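Local coordinates for protein beta-porphyranase A (Bacteroides plebeius, PDB 4AW7) that hydrolyses the red-algal polysaccharide porphyran at its linkages between beta-D-galactose and 6-sulfated alpha-L-galactose, at residues N45-S50 / R69-P74; Y103-H108 / L136-F141. All blocks are in the same frame, centred on the assembly; numbering follows the deposited sequence.

In the fold
Contacts 1 and 2 follow one another along the chain, the first closing before the second opens, and lie about 7 Å apart, centre to centre. Each joins neighbouring parallel strands through a beta-alpha-beta unit: strand 45-46, helix 54-63 and strand 66-71 for contact 1; strand 104-106, helix 120-132 and strand 136-142 for contact 2. Strands 66-71 and 104-106 are themselves neighbours, with Lys-70 probably hydrogen-bonded through its backbone to Ile-104 and Thr-106, so both contacts belong to the parallel barrel sheet of a (beta/alpha)8 (TIM) barrel catalytic domain. At or just beyond the strand ends, residues of both contacts reach the bound oligosaccharide, touching the same sulfated galactose, L6S of chain C.

Contact 1: residues N45-S50 / R69-P74; sequences NIHSTS and RKFWGP. With GAL (beta-D-galactopyranose), chain B; L6S (6-O-sulfo-alpha-L-galactopyranose), chain C; L6S (6-O-sulfo-alpha-L-galactopyranose), chain D; AAL (3,6-anhydro-alpha-L-galactopyranose), chain E.
The imidazole of His-47 lies against the side chain of Arg-69, whose CB sits over one ring face, 3.7 Å from the ring centroid, as a CH-pi contact. The arginine chain bends at chi2 (147°) and curls round the ring, bringing NH1 to its edge. There NH1 donates to NE2 of His-47 over 2.9 Å, nearly straight at 161° and within both the ring and guanidinium planes, which stand 71° apart. NE2 is therefore an acceptor, leaving ND1 to donate to sulfate oxygen O1S of L6S chain C at 3.0 Å. The guanidinium also forms salt bridges with Glu-272, the probable nucleophile, and Glu-142, and NH2 is hydrogen-bonded to OD1 of Asn-145. Across this parallel beta-alpha-beta pair, Arg-69 N gives a longer bond to Ser-48 O, while Ser-48 OG, also hydrogen-bonded to Asp-320, accepts from Ser-50 N in an ST turn. Thr-49 crosses Lys-70 at about a right angle, its OG1 3.5 Å from Lys-70 CD; a water joins that hydroxyl to Lys-70 NZ, which also donates to O2 of the anhydrogalactose at 2.9 Å. Farther along, Trp-72 spreads its indole beneath GAL chain B, with sugar C5 above the ring centre, and NE1 donates to O3S of L6S chain D at 2.9 Å. A leucine in place of Trp-72 would probably deprive that galactose of its flat platform and the sulfate of its N-H donor. N-H donors from the ends of two neighbouring strands thus meet sulfates and a sugar hydroxyl, a chemistry suited to the sulfated substrate.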
ATOM      1  N   ASN A  45      -7.747  -3.366  -8.181  1.00  6.53           N
ATOM      2  CA  ASN A  45      -8.104  -4.734  -7.834  1.00  6.74           C
ATOM      3  C   ASN A  45      -9.272  -4.679  -6.864  1.00  6.82           C
ATOM      4  O   ASN A  45      -9.519  -3.672  -6.211  1.00  7.63           O
ATOM      5  CB  ASN A  45      -6.915  -5.444  -7.178  1.00  6.48           C
ATOM      6  CG  ASN A  45      -5.716  -5.522  -8.100  1.00  6.51           C
ATOM      7  OD1 ASN A  45      -5.861  -5.925  -9.260  1.00  7.46           O
ATOM      8  ND2 ASN A  45      -4.516  -5.133  -7.636  1.00  7.20           N
ATOM      9  N   ILE A  46      -9.942  -5.820  -6.731  1.00  7.01           N
ATOM     10  CA  ILE A  46     -10.886  -6.050  -5.644  1.00  7.69           C
ATOM     11  C   ILE A  46     -10.369  -7.217  -4.777  1.00  7.29           C
ATOM     12  O   ILE A  46      -9.584  -8.047  -5.212  1.00  7.81           O
ATOM     13  CB  ILE A  46     -12.348  -6.318  -6.104  1.00  7.10           C
ATOM     14  CG1 ILE A  46     -12.431  -7.462  -7.138  1.00  8.15           C
ATOM     15  CG2 ILE A  46     -12.953  -5.058  -6.614  1.00  8.83           C
ATOM     16  CD1 ILE A  46     -13.852  -7.937  -7.483  1.00  9.37           C
ATOM     17  N   HIS A  47     -10.824  -7.240  -3.534  1.00  7.00           N
ATOM     18  CA  HIS A  47     -10.442  -8.247  -2.554  1.00  6.96           C
ATOM     19  C   HIS A  47     -11.344  -9.473  -2.724  1.00  7.26           C
ATOM     20  O   HIS A  47     -12.281  -9.704  -1.959  1.00  8.46           O
ATOM     21  CB  HIS A  47     -10.544  -7.632  -1.128  1.00  7.71           C
ATOM     22  CG  HIS A  47      -9.967  -8.504  -0.066  1.00  7.90           C
ATOM     23  ND1 HIS A  47     -10.641  -9.575   0.457  1.00  8.53           N
ATOM     24  CD2 HIS A  47      -8.740  -8.513   0.524  1.00  8.16           C
ATOM     25  CE1 HIS A  47      -9.866 -10.193   1.343  1.00  8.56           C
ATOM     26  NE2 HIS A  47      -8.698  -9.571   1.409  1.00  8.47           N
ATOM     27  N   SER A  48     -11.102 -10.181  -3.811  1.00  7.82           N
ATOM     28  CA  SER A  48     -11.943 -11.275  -4.274  1.00  7.83           C
ATOM     29  C   SER A  48     -11.163 -12.154  -5.199  1.00  8.44           C
ATOM     30  O   SER A  48     -10.158 -11.729  -5.790  1.00  8.94           O
ATOM     31  CB  SER A  48     -13.113 -10.660  -5.048  1.00  8.95           C
ATOM     32  OG  SER A  48     -14.047 -11.621  -5.511  1.00 10.11           O
ATOM     33  N   THR A  49     -11.669 -13.379  -5.412  1.00  9.18           N
ATOM     34  CA  THR A  49     -11.273 -14.163  -6.585  1.00 10.40           C
ATOM     35  C   THR A  49     -12.512 -14.662  -7.346  1.00 10.53           C
ATOM     36  O   THR A  49     -12.411 -15.608  -8.156  1.00 12.33           O
ATOM     37  CB  THR A  49     -10.353 -15.333  -6.240  1.00 10.91           C
ATOM     38  OG1 THR A  49     -11.019 -16.209  -5.321  1.00 12.93           O
ATOM     39  CG2 THR A  49      -9.032 -14.859  -5.629  1.00 12.90           C
ATOM     40  N   SER A  50     -13.641 -13.980  -7.163  1.00 10.27           N
ATOM     41  CA  SER A  50     -14.915 -14.454  -7.734  1.00 11.78           C
ATOM     42  C   SER A  50     -15.110 -14.062  -9.198  1.00 11.26           C
ATOM     43  O   SER A  50     -16.228 -13.679  -9.597  1.00 12.42           O
ATOM     44  CB  SER A  50     -16.071 -13.893  -6.907  1.00 13.48           C
ATOM     45  OG  SER A  50     -16.038 -14.401  -5.616  1.00 18.20           O
ATOM     46  N   ARG A  69      -7.742 -11.561  -3.610  1.00  7.21           N
ATOM     47  CA  ARG A  69      -7.364 -12.230  -2.358  1.00  7.07           C
ATOM     48  C   ARG A  69      -8.445 -13.225  -1.983  1.00  7.68           C
ATOM     49  O   ARG A  69      -9.621 -12.965  -2.202  1.00  8.79           O
ATOM     50  CB  ARG A  69      -7.120 -11.189  -1.227  1.00  7.10           C
ATOM     51  CG  ARG A  69      -6.411 -11.706   0.003  1.00  7.28           C
ATOM     52  CD  ARG A  69      -5.565 -10.648   0.597  1.00  7.36           C
ATOM     53  NE  ARG A  69      -4.851 -10.957   1.840  1.00  7.47           N
ATOM     54  CZ  ARG A  69      -5.270 -10.598   3.056  1.00  7.35           C
ATOM     55  NH1 ARG A  69      -6.496 -10.140   3.254  1.00  7.15           N
ATOM     56  NH2 ARG A  69      -4.431 -10.731   4.072  1.00  7.53           N
ATOM     57  N   LYS A  70      -8.018 -14.356  -1.416  1.00  8.14           N
ATOM     58  CA  LYS A  70      -8.911 -15.419  -1.032  1.00  9.61           C
ATOM     59  C   LYS A  70      -8.393 -16.098   0.220  1.00  8.78           C
ATOM     60  O   LYS A  70      -7.214 -16.394   0.296  1.00  9.70           O
ATOM     61  CB  LYS A  70      -8.941 -16.460  -2.170  1.00 11.70           C
ATOM     62  CG  LYS A  70      -9.685 -17.684  -1.901  1.00 17.42           C
ATOM     63  CD  LYS A  70     -11.131 -17.473  -2.063  1.00 19.42           C
ATOM     64  CE  LYS A  70     -11.860 -18.794  -2.391  1.00 20.69           C
ATOM     65  NZ  LYS A  70     -13.343 -18.493  -2.485  1.00 22.66           N
ATOM     66  N   PHE A  71      -9.309 -16.382   1.137  1.00  9.35           N
ATOM     67  CA  PHE A  71      -9.003 -17.155   2.343  1.00  9.76           C
ATOM     68  C   PHE A  71      -9.167 -18.641   2.064  1.00 10.92           C
ATOM     69  O   PHE A  71     -10.196 -19.255   2.359  1.00 13.57           O
ATOM     70  CB  PHE A  71      -9.882 -16.695   3.486  1.00 10.63           C
ATOM     71  CG  PHE A  71      -9.439 -15.391   4.085  1.00 10.23           C
ATOM     72  CD1 PHE A  71      -9.676 -14.191   3.474  1.00 12.71           C
ATOM     73  CD2 PHE A  71      -8.679 -15.392   5.236  1.00 10.98           C
ATOM     74  CE1 PHE A  71      -9.215 -13.022   4.041  1.00 13.81           C
ATOM     75  CE2 PHE A  71      -8.244 -14.218   5.818  1.00 10.76           C
ATOM     76  CZ  PHE A  71      -8.495 -13.049   5.219  1.00 11.98           C
ATOM     77  N   TRP A  72      -8.180 -19.202   1.410  1.00 11.86           N
ATOM     78  CA  TRP A  72      -8.113 -20.638   1.166  1.00 13.10           C
ATOM     79  C   TRP A  72      -6.723 -20.976   0.717  1.00 13.57           C
ATOM     80  O   TRP A  72      -6.100 -20.194   0.007  1.00 18.51           O
ATOM     81  CB  TRP A  72      -9.107 -21.059   0.091  1.00 15.23           C
ATOM     82  CG  TRP A  72      -9.444 -22.547   0.220  1.00 18.85           C
ATOM     83  CD1 TRP A  72      -8.961 -23.575  -0.523  1.00 22.52           C
ATOM     84  CD2 TRP A  72     -10.327 -23.129   1.194  1.00 18.58           C
ATOM     85  NE1 TRP A  72      -9.526 -24.757  -0.096  1.00 21.42           N
ATOM     86  CE2 TRP A  72     -10.351 -24.506   0.969  1.00 22.77           C
ATOM     87  CE3 TRP A  72     -11.107 -22.601   2.226  1.00 19.09           C
ATOM     88  CZ2 TRP A  72     -11.141 -25.371   1.739  1.00 20.88           C
ATOM     89  CZ3 TRP A  72     -11.893 -23.448   2.988  1.00 22.45           C
ATOM     90  CH2 TRP A  72     -11.888 -24.815   2.749  1.00 22.78           C
ATOM     91  N   GLY A  73      -6.203 -22.116   1.103  1.00 12.01           N
ATOM     92  CA  GLY A  73      -4.836 -22.454   0.887  1.00 11.18           C
ATOM     93  C   GLY A  73      -4.557 -23.876   1.322  1.00 10.66           C
ATOM     94  O   GLY A  73      -5.486 -24.661   1.511  1.00 11.52           O
ATOM     95  N   PRO A  74      -3.280 -24.188   1.460  1.00 10.43           N
ATOM     96  CA  PRO A  74      -2.926 -25.584   1.794  1.00 10.85           C
ATOM     97  C   PRO A  74      -3.514 -26.060   3.103  1.00 11.49           C
ATOM     98  O   PRO A  74      -3.752 -27.277   3.262  1.00 12.79           O
ATOM     99  CB  PRO A  74      -1.390 -25.555   1.888  1.00 11.86           C
ATOM    100  CG  PRO A  74      -0.973 -24.297   1.157  1.00 12.25           C
ATOM    101  CD  PRO A  74      -2.096 -23.339   1.292  1.00 11.15           C
TER
HETATM  102  C1  GAL B   5     -14.818 -22.283   0.432  1.00 21.30           C
HETATM  103  C2  GAL B   5     -15.745 -23.475   0.612  1.00 22.82           C
HETATM  104  C3  GAL B   5     -14.921 -24.745   0.531  1.00 21.87           C
HETATM  105  C4  GAL B   5     -14.097 -24.747  -0.760  1.00 21.35           C
HETATM  106  C5  GAL B   5     -13.271 -23.458  -0.884  1.00 21.79           C
HETATM  107  C6  GAL B   5     -12.472 -23.362  -2.182  1.00 24.39           C
HETATM  108  O2  GAL B   5     -16.334 -23.374   1.882  1.00 25.02           O
HETATM  109  O3  GAL B   5     -15.804 -25.850   0.580  1.00 23.39           O
HETATM  110  O4  GAL B   5     -14.968 -24.886  -1.868  1.00 24.88           O
HETATM  111  O5  GAL B   5     -14.116 -22.308  -0.788  1.00 19.99           O
HETATM  112  O6  GAL B   5     -11.677 -22.199  -2.201  1.00 27.36           O
HETATM  113  O1S L6S C   2     -13.463 -10.369   1.092  1.00 14.48           O
HETATM  114  O2S L6S C   2     -15.747  -9.885   1.859  1.00 12.80           O
HETATM  115  O3S L6S C   2     -14.790 -12.140   2.050  1.00 14.13           O
HETATM  116  C1  L6S C   2     -10.585 -10.515   6.704  1.00 13.44           C
HETATM  117  C2  L6S C   2     -11.122 -11.716   7.448  1.00 13.96           C
HETATM  118  C3  L6S C   2     -12.658 -11.669   7.453  1.00 14.33           C
HETATM  119  C4  L6S C   2     -13.167 -11.643   5.962  1.00 14.31           C
HETATM  120  C5  L6S C   2     -12.516 -10.448   5.256  1.00 12.63           C
HETATM  121  C6  L6S C   2     -12.700 -10.589   3.728  1.00 11.41           C
HETATM  122  O2  L6S C   2     -10.575 -11.799   8.780  1.00 17.36           O
HETATM  123  O3  L6S C   2     -13.226 -12.784   8.157  1.00 16.25           O
HETATM  124  O4  L6S C   2     -12.782 -12.880   5.341  1.00 13.21           O
HETATM  125  O5  L6S C   2     -11.092 -10.385   5.398  1.00 13.22           O
HETATM  126  O6  L6S C   2     -14.055 -10.310   3.414  1.00 14.66           O
HETATM  127  S1  L6S C   2     -14.534 -10.672   2.006  0.70  9.51           S
HETATM  128  O1S L6S D   6     -10.822 -29.546  -1.669  1.00 26.50           O
HETATM  129  O2S L6S D   6     -10.500 -28.448   0.494  1.00 28.67           O
HETATM  130  O3S L6S D   6     -10.245 -27.157  -1.600  1.00 27.72           O
HETATM  131  C1  L6S D   6     -15.421 -26.882   1.499  1.00 26.10           C
HETATM  132  C2  L6S D   6     -16.629 -27.823   1.728  1.00 28.39           C
HETATM  133  C3  L6S D   6     -17.036 -28.509   0.425  1.00 28.19           C
HETATM  134  C4  L6S D   6     -15.810 -29.241  -0.168  1.00 27.32           C
HETATM  135  C5  L6S D   6     -14.649 -28.235  -0.374  1.00 25.39           C
HETATM  136  C6  L6S D   6     -13.394 -28.922  -0.854  1.00 26.54           C
HETATM  137  O2  L6S D   6     -17.765 -27.095   2.219  1.00 31.41           O
HETATM  138  O3  L6S D   6     -18.075 -29.456   0.663  1.00 31.06           O
HETATM  139  O4  L6S D   6     -15.410 -30.309   0.732  1.00 27.81           O
HETATM  140  O5  L6S D   6     -14.298 -27.514   0.878  1.00 26.24           O
HETATM  141  O6  L6S D   6     -12.385 -27.933  -1.020  1.00 27.33           O
HETATM  142  S1  L6S D   6     -10.972 -28.268  -0.914  0.50 21.01           S
HETATM  143  C1  AAL E   4     -15.063 -17.449   2.190  1.00 15.31           C
HETATM  144  C2  AAL E   4     -15.002 -17.515   0.683  1.00 17.77           C
HETATM  145  C3  AAL E   4     -15.772 -18.728   0.231  1.00 18.29           C
HETATM  146  C4  AAL E   4     -15.118 -19.943   0.846  1.00 18.14           C
HETATM  147  C5  AAL E   4     -15.614 -19.781   2.261  1.00 17.26           C
HETATM  148  C6  AAL E   4     -17.074 -19.409   2.083  1.00 18.43           C
HETATM  149  O2  AAL E   4     -13.663 -17.574   0.229  1.00 18.58           O
HETATM  150  O3  AAL E   4     -17.075 -18.711   0.822  1.00 20.44           O
HETATM  151  O4  AAL E   4     -15.660 -21.150   0.286  1.00 20.09           O
HETATM  152  O5  AAL E   4     -14.920 -18.692   2.882  1.00 15.36           O
HETATM  153  O   HOH W   1     -13.529 -17.149  -4.984  1.00 25.29           O

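Contact 2: residues Y103-H108 / L136-F141; sequences YIATEH and LVPEFF. With K (potassium ion), chain G; GAL (beta-D-galactopyranose), chain F; L6S (6-O-sulfo-alpha-L-galactopyranose), chain C.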
ATOM      1  N   TYR A 103      -3.418 -13.530  -7.790  1.00  8.78           N
ATOM      2  CA  TYR A 103      -4.179 -13.208  -6.579  1.00  8.70           C
ATOM      3  C   TYR A 103      -3.290 -13.593  -5.399  1.00  8.25           C
ATOM      4  O   TYR A 103      -2.248 -14.245  -5.578  1.00  8.88           O
ATOM      5  CB  TYR A 103      -5.527 -13.928  -6.513  1.00  8.86           C
ATOM      6  CG  TYR A 103      -5.519 -15.413  -6.219  1.00  9.52           C
ATOM      7  CD1 TYR A 103      -5.238 -16.335  -7.205  1.00 11.37           C
ATOM      8  CD2 TYR A 103      -5.792 -15.896  -4.941  1.00  9.48           C
ATOM      9  CE1 TYR A 103      -5.267 -17.695  -6.934  1.00 11.94           C
ATOM     10  CE2 TYR A 103      -5.810 -17.230  -4.660  1.00 11.30           C
ATOM     11  CZ  TYR A 103      -5.547 -18.134  -5.657  1.00 12.27           C
ATOM     12  OH  TYR A 103      -5.532 -19.490  -5.403  1.00 15.77           O
ATOM     13  N   ILE A 104      -3.725 -13.199  -4.207  1.00  7.98           N
ATOM     14  CA  ILE A 104      -3.077 -13.564  -2.967  1.00  7.46           C
ATOM     15  C   ILE A 104      -3.917 -14.608  -2.243  1.00  7.47           C
ATOM     16  O   ILE A 104      -5.078 -14.357  -1.908  1.00  8.17           O
ATOM     17  CB  ILE A 104      -2.939 -12.353  -2.023  1.00  7.40           C
ATOM     18  CG1 ILE A 104      -2.194 -11.189  -2.673  1.00  7.84           C
ATOM     19  CG2 ILE A 104      -2.305 -12.770  -0.704  1.00  9.00           C
ATOM     20  CD1 ILE A 104      -2.300  -9.866  -1.893  1.00  9.95           C
ATOM     21  N   ALA A 105      -3.337 -15.782  -1.997  1.00  8.07           N
ATOM     22  CA  ALA A 105      -3.941 -16.778  -1.128  1.00  7.89           C
ATOM     23  C   ALA A 105      -3.472 -16.498   0.294  1.00  8.34           C
ATOM     24  O   ALA A 105      -2.262 -16.337   0.514  1.00  8.46           O
ATOM     25  CB  ALA A 105      -3.523 -18.193  -1.564  1.00  8.98           C
ATOM     26  N   THR A 106      -4.399 -16.456   1.242  1.00  7.90           N
ATOM     27  CA  THR A 106      -4.103 -16.308   2.648  1.00  8.17           C
ATOM     28  C   THR A 106      -4.943 -17.277   3.455  1.00  8.58           C
ATOM     29  O   THR A 106      -5.887 -17.868   2.922  1.00 10.78           O
ATOM     30  CB  THR A 106      -4.250 -14.840   3.092  1.00  8.34           C
ATOM     31  OG1 THR A 106      -3.639 -14.659   4.388  1.00  8.76           O
ATOM     32  CG2 THR A 106      -5.682 -14.390   3.127  1.00  8.82           C
ATOM     33  N   GLU A 107      -4.581 -17.482   4.716  1.00  8.62           N
ATOM     34  CA  GLU A 107      -5.329 -18.351   5.600  1.00  9.26           C
ATOM     35  C   GLU A 107      -5.702 -17.618   6.874  1.00  9.17           C
ATOM     36  O   GLU A 107      -4.914 -16.839   7.412  1.00  9.49           O
ATOM     37  CB  GLU A 107      -4.511 -19.571   5.978  1.00  9.47           C
ATOM     38  CG  GLU A 107      -4.152 -20.462   4.804  1.00 10.69           C
ATOM     39  CD  GLU A 107      -5.185 -21.521   4.456  1.00 10.60           C
ATOM     40  OE1 GLU A 107      -6.404 -21.300   4.674  1.00 11.79           O
ATOM     41  OE2 GLU A 107      -4.754 -22.580   3.942  1.00 12.95           O
ATOM     42  N   HIS A 108      -6.879 -17.916   7.420  1.00  9.60           N
ATOM     43  CA  HIS A 108      -7.217 -17.448   8.753  1.00  9.42           C
ATOM     44  C   HIS A 108      -6.253 -18.079   9.755  1.00 10.61           C
ATOM     45  O   HIS A 108      -5.920 -19.264   9.633  1.00 10.70           O
ATOM     46  CB  HIS A 108      -8.621 -17.842   9.156  1.00  9.56           C
ATOM     47  CG  HIS A 108      -9.711 -17.223   8.348  1.00 10.36           C
ATOM     48  ND1 HIS A 108     -10.015 -15.879   8.413  1.00 12.40           N
ATOM     49  CD2 HIS A 108     -10.596 -17.773   7.485  1.00 10.85           C
ATOM     50  CE1 HIS A 108     -11.035 -15.638   7.607  1.00 12.18           C
ATOM     51  NE2 HIS A 108     -11.413 -16.774   7.040  1.00 12.99           N
ATOM     52  N   LEU A 136      -2.699 -25.001 -11.159  1.00 13.39           N
ATOM     53  CA  LEU A 136      -2.849 -23.553 -11.090  1.00 12.23           C
ATOM     54  C   LEU A 136      -2.518 -23.156  -9.647  1.00 12.62           C
ATOM     55  O   LEU A 136      -3.124 -23.735  -8.708  1.00 13.94           O
ATOM     56  CB  LEU A 136      -4.299 -23.165 -11.417  1.00 13.47           C
ATOM     57  CG  LEU A 136      -4.568 -21.665 -11.628  1.00 13.94           C
ATOM     58  CD1 LEU A 136      -3.833 -21.080 -12.823  1.00 14.83           C
ATOM     59  CD2 LEU A 136      -6.059 -21.458 -11.694  1.00 15.45           C
ATOM     60  N   VAL A 137      -1.614 -22.201  -9.498  1.00 11.95           N
ATOM     61  CA  VAL A 137      -1.226 -21.697  -8.191  1.00 11.42           C
ATOM     62  C   VAL A 137      -1.415 -20.190  -8.109  1.00 10.68           C
ATOM     63  O   VAL A 137      -1.361 -19.500  -9.116  1.00 10.44           O
ATOM     64  CB  VAL A 137       0.239 -22.058  -7.894  1.00 11.73           C
ATOM     65  CG1 VAL A 137       0.425 -23.604  -7.900  1.00 12.47           C
ATOM     66  CG2 VAL A 137       1.219 -21.385  -8.823  1.00 12.25           C
ATOM     67  N   PRO A 138      -1.611 -19.640  -6.904  1.00  9.56           N
ATOM     68  CA  PRO A 138      -1.612 -18.172  -6.777  1.00  8.97           C
ATOM     69  C   PRO A 138      -0.255 -17.584  -6.992  1.00  8.93           C
ATOM     70  O   PRO A 138       0.776 -18.166  -6.622  1.00  9.77           O
ATOM     71  CB  PRO A 138      -2.042 -17.958  -5.323  1.00  9.13           C
ATOM     72  CG  PRO A 138      -1.534 -19.200  -4.606  1.00 10.15           C
ATOM     73  CD  PRO A 138      -1.775 -20.322  -5.615  1.00 10.66           C
ATOM     74  N   GLU A 139      -0.221 -16.376  -7.545  1.00  8.73           N
ATOM     75  CA  GLU A 139       1.035 -15.689  -7.658  1.00  8.58           C
ATOM     76  C   GLU A 139       1.643 -15.383  -6.302  1.00  8.36           C
ATOM     77  O   GLU A 139       2.876 -15.305  -6.189  1.00  9.20           O
ATOM     78  CB  GLU A 139       0.880 -14.392  -8.489  1.00  8.51           C
ATOM     79  CG  GLU A 139       2.177 -13.653  -8.740  1.00 10.45           C
ATOM     80  CD  GLU A 139       2.051 -12.452  -9.665  1.00 10.19           C
ATOM     81  OE1 GLU A 139       0.924 -12.118 -10.099  1.00 10.65           O
ATOM     82  OE2 GLU A 139       3.100 -11.844  -9.937  1.00 13.25           O
ATOM     83  N   PHE A 140       0.800 -15.105  -5.312  1.00  8.05           N
ATOM     84  CA  PHE A 140       1.255 -14.741  -3.962  1.00  8.06           C
ATOM     85  C   PHE A 140       0.621 -15.650  -2.943  1.00  7.82           C
ATOM     86  O   PHE A 140      -0.576 -15.890  -2.954  1.00  8.32           O
ATOM     87  CB  PHE A 140       0.884 -13.289  -3.612  1.00  8.15           C
ATOM     88  CG  PHE A 140       1.363 -12.295  -4.633  1.00  8.39           C
ATOM     89  CD1 PHE A 140       2.669 -11.865  -4.600  1.00  9.73           C
ATOM     90  CD2 PHE A 140       0.539 -11.833  -5.643  1.00  8.99           C
ATOM     91  CE1 PHE A 140       3.155 -11.025  -5.554  1.00 10.12           C
ATOM     92  CE2 PHE A 140       1.007 -10.960  -6.591  1.00 10.24           C
ATOM     93  CZ  PHE A 140       2.322 -10.584  -6.566  1.00  9.81           C
ATOM     94  N   PHE A 141       1.446 -16.133  -2.010  1.00  8.95           N
ATOM     95  CA  PHE A 141       0.951 -16.862  -0.839  1.00  8.44           C
ATOM     96  C   PHE A 141       1.388 -16.078   0.398  1.00  7.76           C
ATOM     97  O   PHE A 141       2.557 -15.761   0.552  1.00  8.54           O
ATOM     98  CB  PHE A 141       1.496 -18.290  -0.815  1.00  9.44           C
ATOM     99  CG  PHE A 141       0.971 -19.137   0.323  1.00  8.67           C
ATOM    100  CD1 PHE A 141      -0.341 -19.048   0.767  1.00  9.60           C
ATOM    101  CD2 PHE A 141       1.783 -20.083   0.930  1.00 10.76           C
ATOM    102  CE1 PHE A 141      -0.813 -19.834   1.790  1.00 10.52           C
ATOM    103  CE2 PHE A 141       1.274 -20.910   1.933  1.00 11.56           C
ATOM    104  CZ  PHE A 141      -0.002 -20.784   2.361  1.00 11.93           C
TER
HETATM  105  K     K G1617      -5.207 -21.251  -7.702  0.50 16.03           K
HETATM  106  C1  GAL F   3     -13.861 -13.752   5.051  1.00 14.17           C
HETATM  107  C2  GAL F   3     -13.398 -14.693   3.957  1.00 12.91           C
HETATM  108  C3  GAL F   3     -14.528 -15.697   3.734  1.00 13.48           C
HETATM  109  C4  GAL F   3     -14.840 -16.466   5.027  1.00 14.48           C
HETATM  110  C5  GAL F   3     -15.126 -15.421   6.099  1.00 14.92           C
HETATM  111  C6  GAL F   3     -15.412 -16.060   7.438  1.00 16.78           C
HETATM  112  O2  GAL F   3     -13.048 -14.006   2.754  1.00 13.43           O
HETATM  113  O3  GAL F   3     -14.086 -16.561   2.709  1.00 14.07           O
HETATM  114  O4  GAL F   3     -13.726 -17.280   5.422  1.00 13.42           O
HETATM  115  O5  GAL F   3     -14.020 -14.520   6.224  1.00 14.12           O
HETATM  116  O6  GAL F   3     -15.652 -15.052   8.386  1.00 21.86           O
HETATM  117  O1S L6S C   2     -13.463 -10.369   1.092  1.00 14.48           O
HETATM  118  O2S L6S C   2     -15.747  -9.885   1.859  1.00 12.80           O
HETATM  119  O3S L6S C   2     -14.790 -12.140   2.050  1.00 14.13           O
HETATM  120  C1  L6S C   2     -10.585 -10.515   6.704  1.00 13.44           C
HETATM  121  C2  L6S C   2     -11.122 -11.716   7.448  1.00 13.96           C
HETATM  122  C3  L6S C   2     -12.658 -11.669   7.453  1.00 14.33           C
HETATM  123  C4  L6S C   2     -13.167 -11.643   5.962  1.00 14.31           C
HETATM  124  C5  L6S C   2     -12.516 -10.448   5.256  1.00 12.63           C
HETATM  125  C6  L6S C   2     -12.700 -10.589   3.728  1.00 11.41           C
HETATM  126  O2  L6S C   2     -10.575 -11.799   8.780  1.00 17.36           O
HETATM  127  O3  L6S C   2     -13.226 -12.784   8.157  1.00 16.25           O
HETATM  128  O4  L6S C   2     -12.782 -12.880   5.341  1.00 13.21           O
HETATM  129  O5  L6S C   2     -11.092 -10.385   5.398  1.00 13.22           O
HETATM  130  O6  L6S C   2     -14.055 -10.310   3.414  1.00 14.66           O
HETATM  131  S1  L6S C   2     -14.534 -10.672   2.006  0.70  9.51           S
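Strands 104-106 and 136-142 run parallel, pairing Ile-104 with Phe-140 and Ala-105 with Phe-141; Phe-140 N donates to Tyr-103 O at 3.2 Å and Ala-105 N to Phe-140 O at 2.9 Å. This is the pairing of a beta-alpha-beta crossover, with helix 120-132 between the strands. On one sheet face, Ile-104 CG1 meets CB of Phe-140 at 3.8 Å. On the other, the methyl of Ala-105 touches CD1 of Phe-141; on another side it meets CG of Pro-138, and Tyr-131 of helix 120-132 packs against all three residues. The Phe-141 ring also turns an edge to Ala-105 O, CD1 approaching to 3.3 Å. At the corner the chain turns at Tyr-103, CG is set between its backbone N and carbonyl carbon (chi1 73°), folding the phenol back over the proline. Pro-138 CB lies over one ring face, 3.7 Å from its centroid and toward the rim, in a CH-pi contact. The Tyr-103 hydroxyl is left facing the potassium ion, OH 2.9 Å from the metal, which lies at the ring's edge, in its plane; Leu-136 O is a long, weaker neighbour at 3.4 Å, and Tyr-193 and Tyr-207 also belong to the site. At the other end of the segment, His-108 presents NE2 to O4 of GAL chain F at 2.9 Å, a nearly straight hydrogen bond of 170°. Its ring also stacks with those of Phe-71 and Tyr-110. Backbone hydrogen bonds and apolar packing together thus join the strands between two polar ends: a phenol oxygen that binds potassium and an imidazole that binds substrate.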